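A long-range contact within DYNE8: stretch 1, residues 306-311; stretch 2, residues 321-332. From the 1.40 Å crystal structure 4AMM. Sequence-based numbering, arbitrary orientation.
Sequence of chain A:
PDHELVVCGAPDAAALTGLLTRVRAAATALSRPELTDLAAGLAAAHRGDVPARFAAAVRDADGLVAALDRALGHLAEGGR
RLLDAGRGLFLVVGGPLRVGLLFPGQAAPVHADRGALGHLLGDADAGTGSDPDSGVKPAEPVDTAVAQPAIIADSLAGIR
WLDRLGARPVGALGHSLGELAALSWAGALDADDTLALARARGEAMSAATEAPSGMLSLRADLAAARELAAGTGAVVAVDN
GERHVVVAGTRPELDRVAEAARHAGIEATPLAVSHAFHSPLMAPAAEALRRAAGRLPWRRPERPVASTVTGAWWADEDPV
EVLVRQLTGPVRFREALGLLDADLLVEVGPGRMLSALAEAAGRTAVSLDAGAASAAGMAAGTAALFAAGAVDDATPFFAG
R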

# COMPACT_ATOMS: atom_id res chain seq x y z
N ALA A 306 5.49 -7.30 -9.69
CA ALA A 306 6.68 -7.76 -8.97
C ALA A 306 6.15 -8.69 -7.86
O ALA A 306 5.41 -8.21 -7.00
N SER A 307 6.45 -9.96 -7.94
CA SER A 307 5.86 -10.96 -7.04
C SER A 307 6.60 -10.93 -5.70
O SER A 307 7.80 -10.99 -5.59
N THR A 308 5.77 -10.96 -4.66
CA THR A 308 6.27 -11.21 -3.29
C THR A 308 6.30 -12.69 -2.96
O THR A 308 6.64 -13.08 -1.82
N VAL A 309 6.06 -13.55 -3.95
CA VAL A 309 6.31 -15.01 -3.76
C VAL A 309 7.69 -15.36 -4.29
O VAL A 309 8.49 -15.99 -3.67
N THR A 310 7.97 -14.87 -5.51
CA THR A 310 9.26 -15.17 -6.19
C THR A 310 10.29 -14.11 -6.01
O THR A 310 11.50 -14.39 -6.15
N GLY A 311 9.90 -12.91 -5.59
CA GLY A 311 10.82 -11.80 -5.52
C GLY A 311 11.38 -11.40 -6.89
O GLY A 311 12.51 -10.84 -6.98
N GLU A 321 0.48 -22.74 -9.11
CA GLU A 321 1.64 -23.15 -8.34
C GLU A 321 2.17 -21.99 -7.46
O GLU A 321 2.61 -22.25 -6.34
N VAL A 322 2.20 -20.79 -8.01
CA VAL A 322 2.78 -19.65 -7.29
C VAL A 322 1.88 -19.34 -6.12
O VAL A 322 2.41 -19.14 -4.97
N LEU A 323 0.57 -19.32 -6.27
CA LEU A 323 -0.33 -18.91 -5.16
C LEU A 323 -0.38 -20.02 -4.16
O LEU A 323 -0.70 -19.75 -2.99
N VAL A 324 -0.08 -21.27 -4.48
CA VAL A 324 -0.04 -22.35 -3.49
C VAL A 324 1.24 -22.24 -2.71
O VAL A 324 1.16 -22.23 -1.43
N ARG A 325 2.42 -22.16 -3.30
CA ARG A 325 3.64 -22.00 -2.53
C ARG A 325 3.72 -20.66 -1.82
O ARG A 325 4.55 -20.53 -0.91
N GLN A 326 2.92 -19.68 -2.20
CA GLN A 326 2.82 -18.41 -1.42
C GLN A 326 2.52 -18.72 0.01
O GLN A 326 3.08 -18.01 0.85
N LEU A 327 1.71 -19.71 0.29
CA LEU A 327 1.22 -19.83 1.68
C LEU A 327 2.27 -20.41 2.60
O LEU A 327 2.25 -20.08 3.79
N THR A 328 3.20 -21.24 2.07
CA THR A 328 4.17 -21.86 2.91
C THR A 328 5.50 -21.11 2.98
O THR A 328 6.29 -21.27 3.87
N GLY A 329 5.79 -20.38 1.89
CA GLY A 329 7.03 -19.64 1.74
C GLY A 329 6.96 -18.20 2.30
O GLY A 329 5.86 -17.69 2.62
N PRO A 330 8.11 -17.52 2.29
CA PRO A 330 8.13 -16.16 2.88
C PRO A 330 7.55 -15.13 1.92
O PRO A 330 7.57 -15.31 0.69
N VAL A 331 7.09 -14.04 2.45
CA VAL A 331 6.64 -12.86 1.68
C VAL A 331 7.86 -12.02 1.41
O VAL A 331 8.55 -11.46 2.30
N ARG A 332 8.20 -11.91 0.12
CA ARG A 332 9.42 -11.19 -0.33
C ARG A 332 9.14 -9.79 -0.66
O ARG A 332 9.31 -9.32 -1.83

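What fills the centre of the contact? Val309 does, with chi1 t, its CA-CB bond pointing sideways relative to stretch 2. Its CB lies 3.7 Å from Val322 CG1, and its CG1 reaches the helix backbone, 3.6 Å from Val322 O. Val309 CG2 also lies 3.6 Å from Gln326 NE2. Val322, also t, thus meets it with an apolar branch.

How is the Val309 turn held in place? Ser307 adopts t, which carries its hydroxyl to the backbone ahead: Val309 N and Thr310 N both donate to Ser307 OG, at 2.9 and 3.1 Å.

How do the two arginines lie along the contact? The CA-CB bond of Arg332 points toward stretch 1, and chi1 to chi3 are m, t, t; its extended chain places CD 3.5 Å from Val309 O and 3.7 Å from Gly311 N, while its backbone N donates to Thr308 O at 2.8 Å, almost linearly. Arg325 starts sideways with chi1 p, then extends so that NH2 comes 3.7 Å from Thr310 CG2.

Where does water join the stretches? Thr308, at p, receives a water's hydrogen bond at OG1 (2.8 Å), and Gln326 NE2 donates to that water (2.9 Å), bridging side chains too far apart to bond directly. A second water donates to Val309 O (2.8 Å) and Pro330 O (2.7 Å), linking two acceptors.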

# COMPACT_ATOMS: atom_id res chain seq x y z
CB ALA A 306 7.40 -6.56 -8.36
CB SER A 307 6.06 -12.31 -7.67
OG SER A 307 5.54 -13.35 -6.77
CB THR A 308 5.48 -10.46 -2.20
OG1 THR A 308 4.14 -10.93 -2.09
CG2 THR A 308 5.54 -8.96 -2.46
CB VAL A 309 5.25 -15.86 -4.49
CG1 VAL A 309 5.46 -17.34 -4.17
CG2 VAL A 309 3.86 -15.45 -4.08
CB THR A 310 9.08 -15.37 -7.67
OG1 THR A 310 8.62 -14.16 -8.23
CG2 THR A 310 8.02 -16.46 -7.96
CB GLU A 321 2.78 -23.60 -9.29
CG GLU A 321 2.42 -24.81 -10.20
CD GLU A 321 1.88 -26.01 -9.42
OE1 GLU A 321 2.30 -26.24 -8.26
OE2 GLU A 321 0.99 -26.73 -9.95
CB VAL A 322 2.88 -18.41 -8.20
CG1 VAL A 322 3.35 -17.17 -7.42
CG2 VAL A 322 3.91 -18.59 -9.28
CB LEU A 323 -1.74 -18.48 -5.70
CG LEU A 323 -1.61 -17.18 -6.50
CD1 LEU A 323 -2.99 -16.73 -6.95
CD2 LEU A 323 -0.91 -16.00 -5.70
CB VAL A 324 -0.18 -23.76 -4.18
CG1 VAL A 324 0.12 -24.82 -3.22
CG2 VAL A 324 -1.66 -23.96 -4.69
CB ARG A 325 4.90 -22.34 -3.33
CG ARG A 325 5.28 -21.32 -4.34
CD ARG A 325 6.70 -21.72 -4.80
NE ARG A 325 7.22 -20.86 -5.88
CZ ARG A 325 6.96 -21.01 -7.18
NH1 ARG A 325 6.24 -22.01 -7.66
NH2 ARG A 325 7.57 -20.17 -8.03
CB GLN A 326 1.72 -17.57 -1.94
CG GLN A 326 1.58 -16.23 -1.19
CD GLN A 326 0.65 -15.26 -1.83
OE1 GLN A 326 -0.52 -15.59 -2.08
NE2 GLN A 326 1.11 -14.06 -2.13
CB LEU A 327 0.00 -20.69 1.72
CG LEU A 327 -1.34 -19.94 1.62
CD1 LEU A 327 -1.55 -18.97 0.51
CD2 LEU A 327 -2.47 -20.92 1.62
CB THR A 328 4.45 -23.30 2.45
OG1 THR A 328 4.64 -23.24 1.04
CG2 THR A 328 3.20 -24.18 2.73
CB PRO A 330 9.60 -15.89 3.10
CG PRO A 330 10.26 -16.71 1.99
CD PRO A 330 9.46 -18.04 2.01
CB VAL A 331 5.64 -12.00 2.49
CG1 VAL A 331 5.23 -10.72 1.66
CG2 VAL A 331 4.43 -12.79 2.87
CB ARG A 332 9.97 -11.98 -1.56
CG ARG A 332 10.34 -13.44 -1.14
CD ARG A 332 11.14 -14.14 -2.29
NE ARG A 332 11.63 -15.42 -1.76
CZ ARG A 332 12.59 -15.53 -0.84
NH1 ARG A 332 13.29 -14.49 -0.45
NH2 ARG A 332 12.89 -16.71 -0.34
O HOH W 1 3.49 -13.33 -0.71
O HOH W 2 8.22 -17.16 -1.19
O HOH W 3 9.24 -18.99 -5.12